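Local coordinates for protein rhamnosidase B (Bacillus sp., PDB 2OKX) that hydrolyses terminal alpha-L-rhamnose residues from rhamnosides, as a glycoside hydrolase of family 78 built round an alpha barrel, at residues G62-W67 with M561-V566; N101-R106 with E572-V577; A685-P690 with V761-T766; I694-N699 with A747-I752. All blocks are in the same frame, centred on the assembly; numbering follows the deposited sequence.

The four contacts form two pairs. Interactions 1 and 2 have centres 9 Å apart and touch where Arg65 NH1 meets Gln573 O. Both bring loops of the N-terminal domain against the connection between helices 544-559 and 577-590, in the six-hairpin glycosidase domain. Their segments alternate along the chain, so two crossed links bind sequence-distant parts of the enzyme. Interactions 3 and 4 follow in series, inside the glycosidase domain alone. Their centres lie 8 Å apart, and interaction 4 is nested in the loop that interaction 3 closes. Asp750 joins them through Ser763 and Thr766. The nearest atoms of interactions 2 and 4 are about 13 Å apart.

Interaction 1: G62-W67 with M561-V566; sequences GPVRSW and MEDTFV
Arg65 and Asp563 carry this buried contact. The guanidinium takes the carboxylate side-on, with one nitrogen for each oxygen. Arg65 NE donates to Asp563 OD1 at 2.9 Å, and Arg65 NH2 donates to Asp563 OD2, also at 2.9 Å. Both carboxylate oxygens are met on their syn side, and the two planes are 28° apart. The arginine chain bends at chi3 (72°), which places NE beside Asp563 OD1. Asp563 OD1 also accepts from the backbone Arg65 N at 3.1 Å, from above the carboxylate plane. The same oxygen forms a salt bridge with Arg599, so it is gripped by three donors. Arg65 NH2 makes a second salt bridge, to Glu562 OE2 at 3.0 Å, with OE2 at the guanidinium edge, though these two planes are 61° apart. Thr564 OG1 lies over the centre of one guanidinium face. Val64 CG1 adds an apolar touch, 3.7 Å from Asp563 CB. Two acidic partners would probably keep Arg65 charged in this buried place. The loop between strands 57-62 and 70-77 is thus tied to the one that follows helix 544-559. Helix 595-603 packs against both loops through Arg599, which touches Val64 and Thr564.

Interaction 2: N101-R106 with E572-V577; sequences NFYYLR and EQVFWV
The Tyr103 ring turns an edge to Glu572 O, which lies near the ring plane, 3.5 Å from Tyr103 CE2. Gln573 O approaches the same side of the ring obliquely, 3.4 Å from Tyr103 CD2. Tyr103 OH is hydrogen-bonded to Gln148 NE2. Phe102 meets Val574 obliquely, with Phe102 CB a tight 3.4 Å from Val574 CG2. The Trp576 indole takes Glu572 OE2 at its edge: NE1 donates at 2.9 Å, from above the carboxylate plane. Glu572 OE1 forms a salt bridge with Arg858 and binds a glycerol, probably from the crystallisation liquor. One water joins the segments, donating to Phe102 O at 3.0 Å and accepting from Phe575 N at 3.1 Å. An Asx turn shapes the loop of Tyr103, whose N donates to Asn101 OD1. An alanine at Tyr103 would probably leave Gln148 without its hydroxyl partner and open a gap beside the Glu572 and Gln573 carbonyls. The contact rests on ring carbons against carbonyl oxygens, apolar packing and a bridging water, rather than on paired charges.

Interaction 3: A685-P690 with V761-T766; sequences APIDQP and VYSMQT
Ser763 OG packs beside Ile687 CG1 at 4.1 Å and has polar partners of its own. Ser763 OG accepts a weak, long bond from Thr766 N at 3.4 Å, nearly straight at 170°. The same hydroxyl is hydrogen-bonded to Asp750 OD1, which also bonds Thr766 OG1. Asp750 OD2 accepts from Asp688 N, so one carboxylate serves both segments. The remaining contact is mostly carbon against carbon. Ile687 CD1 lies 3.5 Å from Gln765 CG, and the two side chains meet at a slant. Gln765 bends at chi2 (86°), which swings its CD over the isoleucine tip, 3.6 Å from Ile687 CD1. An alanine at Gln765 would probably open a gap beside Ile687 CD1 where CG and CD now pack. Asp688 CB rests on Val761 CB at 3.7 Å, while Asp688 OD2 is hydrogen-bonded to Ser759. Asp688 is the centre of an inverse gamma turn. At the other segment, Ser763 is the N-cap of helix 764-772, so this contact joins a tight loop turn to a capped helix start.

Interaction 4: I694-N699 with A747-I752; sequences IVTHQN and AYIDCI
Ile694 and Ile752 lie side by side and point the same way, with their CB atoms 3.9 Å apart. Their ends stay together as well: Ile694 CD1 is 4.1 Å from Ile752 CD1. In both residues CG1 sits anti to the carbonyl carbon (chi1 -51° in Ile694, -69° in Ile752), which sets the CG1 branches off in like directions beside the CB pair. The two form an antiparallel hydrogen-bonded pair. Ile752 N donates to Ile694 O at 2.8 Å, and Ile694 N donates to Ile752 O at 3.1 Å. Val695 and Cys751 are the next pair, non-hydrogen-bonded, with side chains on the other face of the sheet. Val695 CG1 also lies over one face of the His697 ring, offset toward the rim. Thr696 begins helix 696-715, with Val695 at its N-cap position. Thr696 turns its side chain toward strand 747-752. Thr696 N donates to Asp750 O at 2.9 Å. Thr696 OG1 lies 2.5 Å from Ile749 O, so short that the modelled distance is doubtful. Asp750 O also accepts from a water, 2.8 Å away, that in turn accepts from His697 N at 2.8 Å. Asn699 ND2 donates to Val695 O from above the carbonyl plane. The backbone N-H groups of Thr696 and His697 at the helix start thus reach Asp750 O, directly and through a water, at the break in the strand, beside an apolar isoleucine pair.

Interaction 1: G62-W67 with M561-V566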
loop_
_atom_site.group_PDB
_atom_site.type_symbol
_atom_site.label_atom_id
_atom_site.label_comp_id
_atom_site.label_asym_id
_atom_site.label_seq_id
_atom_site.Cartn_x
_atom_site.Cartn_y
_atom_site.Cartn_z
ATOM N N GLY A 62 -3.796 12.915 -10.383
ATOM C CA GLY A 62 -4.392 13.208 -9.093
ATOM C C GLY A 62 -5.818 12.695 -9.018
ATOM O O GLY A 62 -6.205 11.823 -9.795
ATOM N N PRO A 63 -6.608 13.166 -8.043
ATOM C CA PRO A 63 -6.177 14.115 -7.015
ATOM C C PRO A 63 -5.529 13.303 -5.895
ATOM O O PRO A 63 -5.451 12.082 -5.989
ATOM C CB PRO A 63 -7.491 14.745 -6.573
ATOM C CG PRO A 63 -8.430 13.566 -6.628
ATOM C CD PRO A 63 -8.060 12.918 -7.956
ATOM N N VAL A 64 -5.056 13.966 -4.847
ATOM C CA VAL A 64 -4.472 13.234 -3.730
ATOM C C VAL A 64 -5.649 12.537 -3.053
ATOM O O VAL A 64 -6.802 12.914 -3.282
ATOM C CB VAL A 64 -3.765 14.182 -2.734
ATOM C CG1 VAL A 64 -2.570 14.850 -3.414
ATOM C CG2 VAL A 64 -4.735 15.232 -2.218
ATOM N N ARG A 65 -5.384 11.523 -2.239
ATOM C CA ARG A 65 -6.483 10.814 -1.592
ATOM C C ARG A 65 -7.242 11.741 -0.649
ATOM O O ARG A 65 -6.640 12.532 0.084
ATOM C CB ARG A 65 -5.970 9.567 -0.861
ATOM C CG ARG A 65 -5.067 9.818 0.335
ATOM C CD ARG A 65 -4.297 8.540 0.674
ATOM N NE ARG A 65 -3.258 8.270 -0.323
ATOM C CZ ARG A 65 -2.666 7.093 -0.498
ATOM N NH1 ARG A 65 -3.011 6.056 0.254
ATOM N NH2 ARG A 65 -1.715 6.957 -1.420
ATOM N N SER A 66 -8.570 11.648 -0.680
ATOM C CA SER A 66 -9.417 12.507 0.148
ATOM C C SER A 66 -10.633 11.826 0.759
ATOM O O SER A 66 -11.030 10.736 0.350
ATOM C CB SER A 66 -9.976 13.671 -0.682
ATOM O OG SER A 66 -9.055 14.183 -1.619
ATOM N N TRP A 67 -11.209 12.492 1.757
ATOM C CA TRP A 67 -12.465 12.049 2.353
ATOM C C TRP A 67 -13.367 12.866 1.422
ATOM O O TRP A 67 -13.123 14.058 1.216
ATOM C CB TRP A 67 -12.653 12.572 3.783
ATOM C CG TRP A 67 -11.755 11.989 4.827
ATOM C CD1 TRP A 67 -10.680 12.595 5.418
ATOM C CD2 TRP A 67 -11.883 10.704 5.449
ATOM N NE1 TRP A 67 -10.136 11.767 6.371
ATOM C CE2 TRP A 67 -10.852 10.601 6.412
ATOM C CE3 TRP A 67 -12.768 9.628 5.288
ATOM C CZ2 TRP A 67 -10.684 9.467 7.211
ATOM C CZ3 TRP A 67 -12.601 8.500 6.082
ATOM C CH2 TRP A 67 -11.564 8.430 7.034
ATOM N N MET A 561 6.549 6.961 0.157
ATOM C CA MET A 561 6.131 8.350 0.266
ATOM C C MET A 561 5.461 8.740 -1.050
ATOM O O MET A 561 6.137 9.006 -2.046
ATOM C CB MET A 561 7.332 9.266 0.545
ATOM C CG MET A 561 7.862 9.179 1.973
ATOM S SD MET A 561 9.388 10.120 2.268
ATOM C CE MET A 561 8.752 11.798 2.404
ATOM N N GLU A 562 4.130 8.728 -1.053
ATOM C CA GLU A 562 3.345 9.104 -2.229
ATOM C C GLU A 562 2.715 10.439 -1.843
ATOM O O GLU A 562 3.403 11.313 -1.320
ATOM C CB GLU A 562 2.251 8.062 -2.497
ATOM C CG GLU A 562 2.778 6.643 -2.720
ATOM C CD GLU A 562 1.687 5.650 -3.089
ATOM O OE1 GLU A 562 2.013 4.453 -3.241
ATOM O OE2 GLU A 562 0.510 6.056 -3.230
ATOM N N ASP A 563 1.417 10.602 -2.088
ATOM C CA ASP A 563 0.740 11.838 -1.698
ATOM C C ASP A 563 0.605 11.801 -0.172
ATOM O O ASP A 563 0.325 12.814 0.475
ATOM C CB ASP A 563 -0.632 11.932 -2.362
ATOM C CG ASP A 563 -1.515 10.754 -2.031
ATOM O OD1 ASP A 563 -2.486 10.940 -1.265
ATOM O OD2 ASP A 563 -1.228 9.643 -2.528
ATOM N N THR A 564 0.809 10.612 0.387
ATOM C CA THR A 564 0.782 10.388 1.830
ATOM C C THR A 564 1.807 9.288 2.069
ATOM O O THR A 564 2.279 8.664 1.117
ATOM C CB THR A 564 -0.570 9.826 2.333
ATOM O OG1 THR A 564 -0.794 8.538 1.743
ATOM C CG2 THR A 564 -1.721 10.759 1.985
ATOM N N PHE A 565 2.173 9.057 3.325
ATOM C CA PHE A 565 3.079 7.955 3.615
ATOM C C PHE A 565 2.203 6.736 3.340
ATOM O O PHE A 565 0.979 6.820 3.460
ATOM C CB PHE A 565 3.483 7.938 5.096
ATOM C CG PHE A 565 4.488 8.988 5.468
ATOM C CD1 PHE A 565 4.125 10.065 6.269
ATOM C CD2 PHE A 565 5.804 8.891 5.028
ATOM C CE1 PHE A 565 5.063 11.036 6.630
ATOM C CE2 PHE A 565 6.751 9.855 5.382
ATOM C CZ PHE A 565 6.376 10.930 6.186
ATOM N N VAL A 566 2.804 5.617 2.954
ATOM C CA VAL A 566 2.032 4.402 2.724
ATOM C C VAL A 566 2.787 3.246 3.359
ATOM O O VAL A 566 3.990 3.347 3.612
ATOM C CB VAL A 566 1.804 4.103 1.210
ATOM C CG1 VAL A 566 0.940 5.182 0.592
ATOM C CG2 VAL A 566 3.131 3.996 0.481
#

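Interaction 2: N101-R106 with E572-V577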
loop_
_atom_site.group_PDB
_atom_site.type_symbol
_atom_site.label_atom_id
_atom_site.label_comp_id
_atom_site.label_asym_id
_atom_site.label_seq_id
_atom_site.Cartn_x
_atom_site.Cartn_y
_atom_site.Cartn_z
ATOM N N ASN A 101 -12.466 1.494 -1.467
ATOM C CA ASN A 101 -11.241 0.780 -1.104
ATOM C C ASN A 101 -10.569 1.474 0.087
ATOM O O ASN A 101 -11.198 2.299 0.752
ATOM C CB ASN A 101 -10.274 0.642 -2.299
ATOM C CG ASN A 101 -9.880 1.977 -2.919
ATOM O OD1 ASN A 101 -9.563 2.940 -2.221
ATOM N ND2 ASN A 101 -9.873 2.025 -4.249
ATOM N N PHE A 102 -9.312 1.139 0.361
ATOM C CA PHE A 102 -8.590 1.712 1.501
ATOM C C PHE A 102 -8.060 3.134 1.306
ATOM O O PHE A 102 -7.443 3.690 2.216
ATOM C CB PHE A 102 -7.417 0.808 1.904
ATOM C CG PHE A 102 -7.821 -0.525 2.489
ATOM C CD1 PHE A 102 -9.021 -1.138 2.135
ATOM C CD2 PHE A 102 -6.936 -1.222 3.310
ATOM C CE1 PHE A 102 -9.329 -2.431 2.581
ATOM C CE2 PHE A 102 -7.229 -2.511 3.760
ATOM C CZ PHE A 102 -8.431 -3.120 3.391
ATOM N N TYR A 103 -8.258 3.714 0.124
ATOM C CA TYR A 103 -7.813 5.086 -0.119
ATOM C C TYR A 103 -8.785 5.864 -1.002
ATOM O O TYR A 103 -8.428 6.868 -1.624
ATOM C CB TYR A 103 -6.384 5.133 -0.705
ATOM C CG TYR A 103 -6.071 4.226 -1.888
ATOM C CD1 TYR A 103 -6.724 4.376 -3.116
ATOM C CD2 TYR A 103 -5.055 3.267 -1.798
ATOM C CE1 TYR A 103 -6.368 3.599 -4.224
ATOM C CE2 TYR A 103 -4.692 2.488 -2.898
ATOM C CZ TYR A 103 -5.350 2.661 -4.109
ATOM O OH TYR A 103 -4.978 1.906 -5.200
ATOM N N TYR A 104 -10.029 5.397 -1.022
ATOM C CA TYR A 104 -11.083 6.019 -1.808
ATOM C C TYR A 104 -12.454 5.567 -1.320
ATOM O O TYR A 104 -12.687 4.377 -1.122
ATOM C CB TYR A 104 -10.923 5.654 -3.291
ATOM C CG TYR A 104 -12.137 5.996 -4.132
ATOM C CD1 TYR A 104 -13.082 5.022 -4.459
ATOM C CD2 TYR A 104 -12.367 7.305 -4.556
ATOM C CE1 TYR A 104 -14.236 5.344 -5.187
ATOM C CE2 TYR A 104 -13.512 7.640 -5.283
ATOM C CZ TYR A 104 -14.442 6.655 -5.592
ATOM O OH TYR A 104 -15.574 6.991 -6.298
ATOM N N LEU A 105 -13.351 6.525 -1.107
ATOM C CA LEU A 105 -14.710 6.208 -0.673
ATOM C C LEU A 105 -15.624 6.458 -1.866
ATOM O O LEU A 105 -15.640 7.555 -2.428
ATOM C CB LEU A 105 -15.126 7.079 0.518
ATOM C CG LEU A 105 -14.490 6.718 1.869
ATOM C CD1 LEU A 105 -13.030 7.169 1.907
ATOM C CD2 LEU A 105 -15.270 7.390 2.987
ATOM N N ARG A 106 -16.372 5.433 -2.258
ATOM C CA ARG A 106 -17.262 5.537 -3.407
ATOM C C ARG A 106 -18.131 6.790 -3.412
ATOM O O ARG A 106 -18.817 7.098 -2.434
ATOM C CB ARG A 106 -18.170 4.308 -3.503
ATOM C CG ARG A 106 -18.869 4.198 -4.852
ATOM C CD ARG A 106 -19.970 3.156 -4.874
ATOM N NE ARG A 106 -20.503 2.999 -6.225
ATOM C CZ ARG A 106 -21.509 2.196 -6.552
ATOM N NH1 ARG A 106 -22.110 1.466 -5.619
ATOM N NH2 ARG A 106 -21.905 2.112 -7.815
ATOM N N GLU A 572 -0.474 -2.728 -0.945
ATOM C CA GLU A 572 -1.515 -1.791 -0.533
ATOM C C GLU A 572 -1.474 -0.320 -0.960
ATOM O O GLU A 572 -2.492 0.208 -1.416
ATOM C CB GLU A 572 -1.658 -1.875 0.993
ATOM C CG GLU A 572 -1.501 -3.305 1.525
ATOM C CD GLU A 572 -2.015 -3.485 2.943
ATOM O OE1 GLU A 572 -1.671 -4.509 3.574
ATOM O OE2 GLU A 572 -2.772 -2.618 3.424
ATOM N N GLN A 573 -0.326 0.343 -0.808
ATOM C CA GLN A 573 -0.218 1.761 -1.162
ATOM C C GLN A 573 -1.216 2.539 -0.296
ATOM O O GLN A 573 -1.795 3.543 -0.727
ATOM C CB GLN A 573 -0.532 1.971 -2.650
ATOM C CG GLN A 573 0.520 1.396 -3.603
ATOM C CD GLN A 573 0.037 1.310 -5.047
ATOM O OE1 GLN A 573 -0.703 2.171 -5.522
ATOM N NE2 GLN A 573 0.476 0.273 -5.754
ATOM N N VAL A 574 -1.396 2.061 0.932
ATOM C CA VAL A 574 -2.329 2.655 1.890
ATOM C C VAL A 574 -1.654 3.461 2.996
ATOM O O VAL A 574 -0.611 3.065 3.520
ATOM C CB VAL A 574 -3.187 1.549 2.562
ATOM C CG1 VAL A 574 -4.032 2.137 3.692
ATOM C CG2 VAL A 574 -4.088 0.891 1.525
ATOM N N PHE A 575 -2.256 4.592 3.355
ATOM C CA PHE A 575 -1.715 5.397 4.433
ATOM C C PHE A 575 -2.149 4.783 5.761
ATOM O O PHE A 575 -3.250 5.051 6.257
ATOM C CB PHE A 575 -2.199 6.852 4.337
ATOM C CG PHE A 575 -1.987 7.656 5.600
ATOM C CD1 PHE A 575 -0.909 7.396 6.447
ATOM C CD2 PHE A 575 -2.873 8.673 5.944
ATOM C CE1 PHE A 575 -0.722 8.138 7.618
ATOM C CE2 PHE A 575 -2.697 9.422 7.109
ATOM C CZ PHE A 575 -1.620 9.151 7.949
ATOM N N TRP A 576 -1.290 3.934 6.314
ATOM C CA TRP A 576 -1.560 3.316 7.600
ATOM C C TRP A 576 -0.947 4.238 8.645
ATOM O O TRP A 576 0.232 4.588 8.570
ATOM C CB TRP A 576 -0.934 1.926 7.678
ATOM C CG TRP A 576 -1.764 0.850 7.034
ATOM C CD1 TRP A 576 -1.717 0.434 5.731
ATOM C CD2 TRP A 576 -2.719 0.008 7.689
ATOM N NE1 TRP A 576 -2.576 -0.629 5.541
ATOM C CE2 TRP A 576 -3.200 -0.909 6.729
ATOM C CE3 TRP A 576 -3.208 -0.067 9.001
ATOM C CZ2 TRP A 576 -4.147 -1.893 7.040
ATOM C CZ3 TRP A 576 -4.151 -1.046 9.311
ATOM C CH2 TRP A 576 -4.607 -1.946 8.333
ATOM N N VAL A 577 -1.764 4.635 9.612
ATOM C CA VAL A 577 -1.344 5.560 10.654
ATOM C C VAL A 577 -0.167 5.092 11.498
ATOM O O VAL A 577 0.792 5.838 11.697
ATOM C CB VAL A 577 -2.536 5.890 11.569
ATOM C CG1 VAL A 577 -2.125 6.901 12.635
ATOM C CG2 VAL A 577 -3.682 6.435 10.721
HETATM O O HOH W 1 -5.061 5.439 2.380
#

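Interaction 3: A685-P690 with V761-T766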
loop_
_atom_site.group_PDB
_atom_site.type_symbol
_atom_site.label_atom_id
_atom_site.label_comp_id
_atom_site.label_asym_id
_atom_site.label_seq_id
_atom_site.Cartn_x
_atom_site.Cartn_y
_atom_site.Cartn_z
ATOM N N ALA A 685 3.663 -11.336 15.714
ATOM C CA ALA A 685 4.324 -12.399 16.459
ATOM C C ALA A 685 3.306 -13.045 17.394
ATOM O O ALA A 685 2.256 -12.464 17.663
ATOM C CB ALA A 685 5.487 -11.829 17.258
ATOM N N PRO A 686 3.612 -14.251 17.904
ATOM C CA PRO A 686 2.758 -15.025 18.815
ATOM C C PRO A 686 2.439 -14.351 20.150
ATOM O O PRO A 686 2.339 -15.025 21.175
ATOM C CB PRO A 686 3.547 -16.318 19.015
ATOM C CG PRO A 686 4.326 -16.445 17.754
ATOM C CD PRO A 686 4.801 -15.035 17.532
ATOM N N ILE A 687 2.293 -13.030 20.139
ATOM C CA ILE A 687 1.962 -12.286 21.350
ATOM C C ILE A 687 0.526 -12.636 21.731
ATOM O O ILE A 687 -0.334 -12.760 20.859
ATOM C CB ILE A 687 2.027 -10.755 21.115
ATOM C CG1 ILE A 687 3.473 -10.317 20.890
ATOM C CG2 ILE A 687 1.415 -10.013 22.299
ATOM C CD1 ILE A 687 3.608 -8.850 20.538
ATOM N N ASP A 688 0.263 -12.801 23.023
ATOM C CA ASP A 688 -1.093 -13.113 23.453
ATOM C C ASP A 688 -1.840 -11.785 23.502
ATOM O O ASP A 688 -1.993 -11.166 24.556
ATOM C CB ASP A 688 -1.081 -13.801 24.824
ATOM C CG ASP A 688 -2.396 -14.500 25.136
ATOM O OD1 ASP A 688 -3.147 -14.816 24.188
ATOM O OD2 ASP A 688 -2.670 -14.750 26.329
ATOM N N GLN A 689 -2.286 -11.346 22.329
ATOM C CA GLN A 689 -2.998 -10.085 22.185
ATOM C C GLN A 689 -4.368 -10.349 21.566
ATOM O O GLN A 689 -4.639 -9.962 20.428
ATOM C CB GLN A 689 -2.169 -9.135 21.304
ATOM C CG GLN A 689 -1.853 -9.689 19.917
ATOM C CD GLN A 689 -0.742 -8.930 19.202
ATOM O OE1 GLN A 689 -0.593 -7.717 19.362
ATOM N NE2 GLN A 689 0.035 -9.646 18.392
ATOM N N PRO A 690 -5.258 -11.012 22.320
ATOM C CA PRO A 690 -6.606 -11.332 21.839
ATOM C C PRO A 690 -7.477 -10.100 21.631
ATOM O O PRO A 690 -7.276 -9.069 22.270
ATOM C CB PRO A 690 -7.147 -12.238 22.937
ATOM C CG PRO A 690 -6.543 -11.629 24.170
ATOM C CD PRO A 690 -5.107 -11.392 23.737
ATOM N N VAL A 761 1.624 -16.179 28.684
ATOM C CA VAL A 761 2.539 -15.901 27.587
ATOM C C VAL A 761 3.345 -14.635 27.877
ATOM O O VAL A 761 2.787 -13.602 28.246
ATOM C CB VAL A 761 1.765 -15.725 26.254
ATOM C CG1 VAL A 761 2.727 -15.374 25.124
ATOM C CG2 VAL A 761 1.009 -17.006 25.923
ATOM N N TYR A 762 4.661 -14.728 27.715
ATOM C CA TYR A 762 5.552 -13.596 27.949
ATOM C C TYR A 762 6.318 -13.260 26.676
ATOM O O TYR A 762 6.887 -14.140 26.026
ATOM C CB TYR A 762 6.522 -13.928 29.080
ATOM C CG TYR A 762 5.825 -14.125 30.404
ATOM C CD1 TYR A 762 5.454 -13.032 31.187
ATOM C CD2 TYR A 762 5.485 -15.402 30.851
ATOM C CE1 TYR A 762 4.760 -13.203 32.382
ATOM C CE2 TYR A 762 4.787 -15.587 32.046
ATOM C CZ TYR A 762 4.428 -14.483 32.804
ATOM O OH TYR A 762 3.732 -14.658 33.978
ATOM N N SER A 763 6.333 -11.979 26.324
ATOM C CA SER A 763 7.013 -11.540 25.112
ATOM C C SER A 763 7.977 -10.389 25.354
ATOM O O SER A 763 7.827 -9.621 26.303
ATOM C CB SER A 763 5.978 -11.109 24.073
ATOM O OG SER A 763 5.244 -9.991 24.543
ATOM N N MET A 764 8.976 -10.280 24.487
ATOM C CA MET A 764 9.946 -9.197 24.583
ATOM C C MET A 764 9.216 -7.890 24.315
ATOM O O MET A 764 9.513 -6.862 24.927
ATOM C CB MET A 764 11.049 -9.378 23.545
ATOM C CG MET A 764 12.135 -10.346 23.960
ATOM S SD MET A 764 12.945 -9.753 25.457
ATOM C CE MET A 764 13.671 -8.223 24.863
ATOM N N GLN A 765 8.253 -7.949 23.397
ATOM C CA GLN A 765 7.471 -6.784 23.005
ATOM C C GLN A 765 6.856 -6.032 24.184
ATOM O O GLN A 765 7.053 -4.827 24.339
ATOM C CB GLN A 765 6.357 -7.197 22.031
ATOM C CG GLN A 765 6.825 -7.605 20.625
ATOM C CD GLN A 765 7.224 -9.068 20.505
ATOM O OE1 GLN A 765 7.349 -9.596 19.398
ATOM N NE2 GLN A 765 7.430 -9.729 21.638
ATOM N N THR A 766 6.098 -6.744 25.009
ATOM C CA THR A 766 5.452 -6.117 26.152
ATOM C C THR A 766 6.452 -5.481 27.108
ATOM O O THR A 766 6.204 -4.403 27.643
ATOM C CB THR A 766 4.588 -7.134 26.917
ATOM O OG1 THR A 766 3.565 -7.630 26.043
ATOM C CG2 THR A 766 3.935 -6.476 28.133
#

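Interaction 4: I694-N699 with A747-I752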
loop_
_atom_site.group_PDB
_atom_site.type_symbol
_atom_site.label_atom_id
_atom_site.label_comp_id
_atom_site.label_asym_id
_atom_site.label_seq_id
_atom_site.Cartn_x
_atom_site.Cartn_y
_atom_site.Cartn_z
ATOM N N ILE A 694 -8.146 -7.149 28.236
ATOM C CA ILE A 694 -7.004 -6.334 28.638
ATOM C C ILE A 694 -5.658 -6.747 28.049
ATOM O O ILE A 694 -5.016 -7.680 28.530
ATOM C CB ILE A 694 -6.870 -6.320 30.180
ATOM C CG1 ILE A 694 -8.213 -5.957 30.814
ATOM C CG2 ILE A 694 -5.816 -5.311 30.606
ATOM C CD1 ILE A 694 -8.213 -6.024 32.328
ATOM N N VAL A 695 -5.233 -6.036 27.009
ATOM C CA VAL A 695 -3.950 -6.316 26.373
ATOM C C VAL A 695 -2.939 -5.325 26.948
ATOM O O VAL A 695 -3.101 -4.110 26.826
ATOM C CB VAL A 695 -4.044 -6.162 24.843
ATOM C CG1 VAL A 695 -2.708 -6.505 24.201
ATOM C CG2 VAL A 695 -5.144 -7.073 24.303
ATOM N N THR A 696 -1.895 -5.853 27.572
ATOM C CA THR A 696 -0.887 -5.025 28.220
ATOM C C THR A 696 -0.209 -3.956 27.366
ATOM O O THR A 696 -0.193 -2.787 27.748
ATOM C CB THR A 696 0.201 -5.902 28.880
ATOM O OG1 THR A 696 -0.421 -6.863 29.744
ATOM C CG2 THR A 696 1.148 -5.044 29.716
ATOM N N HIS A 697 0.335 -4.329 26.209
ATOM C CA HIS A 697 1.026 -3.329 25.395
ATOM C C HIS A 697 0.231 -2.055 25.094
ATOM O O HIS A 697 0.778 -0.958 25.207
ATOM C CB HIS A 697 1.589 -3.948 24.099
ATOM C CG HIS A 697 0.559 -4.531 23.181
ATOM N ND1 HIS A 697 -0.483 -3.794 22.661
ATOM C CD2 HIS A 697 0.449 -5.767 22.642
ATOM C CE1 HIS A 697 -1.188 -4.551 21.840
ATOM N NE2 HIS A 697 -0.644 -5.753 21.810
ATOM N N GLN A 698 -1.046 -2.167 24.735
ATOM C CA GLN A 698 -1.811 -0.951 24.456
ATOM C C GLN A 698 -2.189 -0.196 25.727
ATOM O O GLN A 698 -2.479 0.999 25.689
ATOM C CB GLN A 698 -3.058 -1.248 23.611
ATOM C CG GLN A 698 -3.923 -2.411 24.065
ATOM C CD GLN A 698 -5.081 -2.652 23.106
ATOM O OE1 GLN A 698 -4.896 -2.657 21.890
ATOM N NE2 GLN A 698 -6.276 -2.857 23.649
ATOM N N ASN A 699 -2.184 -0.889 26.859
ATOM C CA ASN A 699 -2.484 -0.232 28.125
ATOM C C ASN A 699 -1.294 0.673 28.436
ATOM O O ASN A 699 -1.456 1.813 28.872
ATOM C CB ASN A 699 -2.670 -1.273 29.230
ATOM C CG ASN A 699 -4.128 -1.618 29.460
ATOM O OD1 ASN A 699 -4.832 -0.923 30.196
ATOM N ND2 ASN A 699 -4.595 -2.684 28.817
ATOM N N ALA A 747 8.209 -9.956 35.092
ATOM C CA ALA A 747 7.917 -9.371 33.788
ATOM C C ALA A 747 6.412 -9.185 33.673
ATOM O O ALA A 747 5.647 -9.822 34.400
ATOM C CB ALA A 747 8.414 -10.289 32.678
ATOM N N TYR A 748 5.983 -8.312 32.767
ATOM C CA TYR A 748 4.559 -8.071 32.579
ATOM C C TYR A 748 3.951 -9.149 31.693
ATOM O O TYR A 748 4.579 -9.603 30.733
ATOM C CB TYR A 748 4.315 -6.703 31.940
ATOM C CG TYR A 748 4.864 -5.543 32.734
ATOM C CD1 TYR A 748 6.215 -5.206 32.673
ATOM C CD2 TYR A 748 4.029 -4.781 33.550
ATOM C CE1 TYR A 748 6.722 -4.134 33.402
ATOM C CE2 TYR A 748 4.524 -3.710 34.285
ATOM C CZ TYR A 748 5.870 -3.391 34.206
ATOM O OH TYR A 748 6.360 -2.327 34.929
ATOM N N ILE A 749 2.729 -9.557 32.022
ATOM C CA ILE A 749 2.028 -10.576 31.250
ATOM C C ILE A 749 1.459 -9.927 29.992
ATOM O O ILE A 749 1.135 -8.740 29.994
ATOM C CB ILE A 749 0.872 -11.198 32.061
ATOM C CG1 ILE A 749 -0.177 -10.133 32.382
ATOM C CG2 ILE A 749 1.413 -11.811 33.345
ATOM C CD1 ILE A 749 -1.406 -10.673 33.099
ATOM N N ASP A 750 1.339 -10.702 28.920
ATOM C CA ASP A 750 0.812 -10.171 27.671
ATOM C C ASP A 750 -0.602 -9.625 27.792
ATOM O O ASP A 750 -0.922 -8.597 27.193
ATOM C CB ASP A 750 0.855 -11.235 26.573
ATOM C CG ASP A 750 2.135 -11.183 25.765
ATOM O OD1 ASP A 750 3.010 -10.346 26.081
ATOM O OD2 ASP A 750 2.267 -11.978 24.811
ATOM N N CYS A 751 -1.449 -10.300 28.565
ATOM C CA CYS A 751 -2.824 -9.839 28.706
ATOM C C CYS A 751 -3.637 -10.580 29.757
ATOM O O CYS A 751 -3.151 -11.485 30.440
ATOM C CB CYS A 751 -3.553 -9.989 27.372
ATOM S SG CYS A 751 -3.921 -11.723 26.962
ATOM N N ILE A 752 -4.892 -10.160 29.861
ATOM C CA ILE A 752 -5.880 -10.757 30.745
ATOM C C ILE A 752 -7.057 -10.998 29.806
ATOM O O ILE A 752 -7.646 -10.052 29.278
ATOM C CB ILE A 752 -6.329 -9.801 31.873
ATOM C CG1 ILE A 752 -5.185 -9.580 32.863
ATOM C CG2 ILE A 752 -7.540 -10.388 32.597
ATOM C CD1 ILE A 752 -5.555 -8.688 34.037
HETATM O O HOH W 2 0.760 -7.017 25.581
#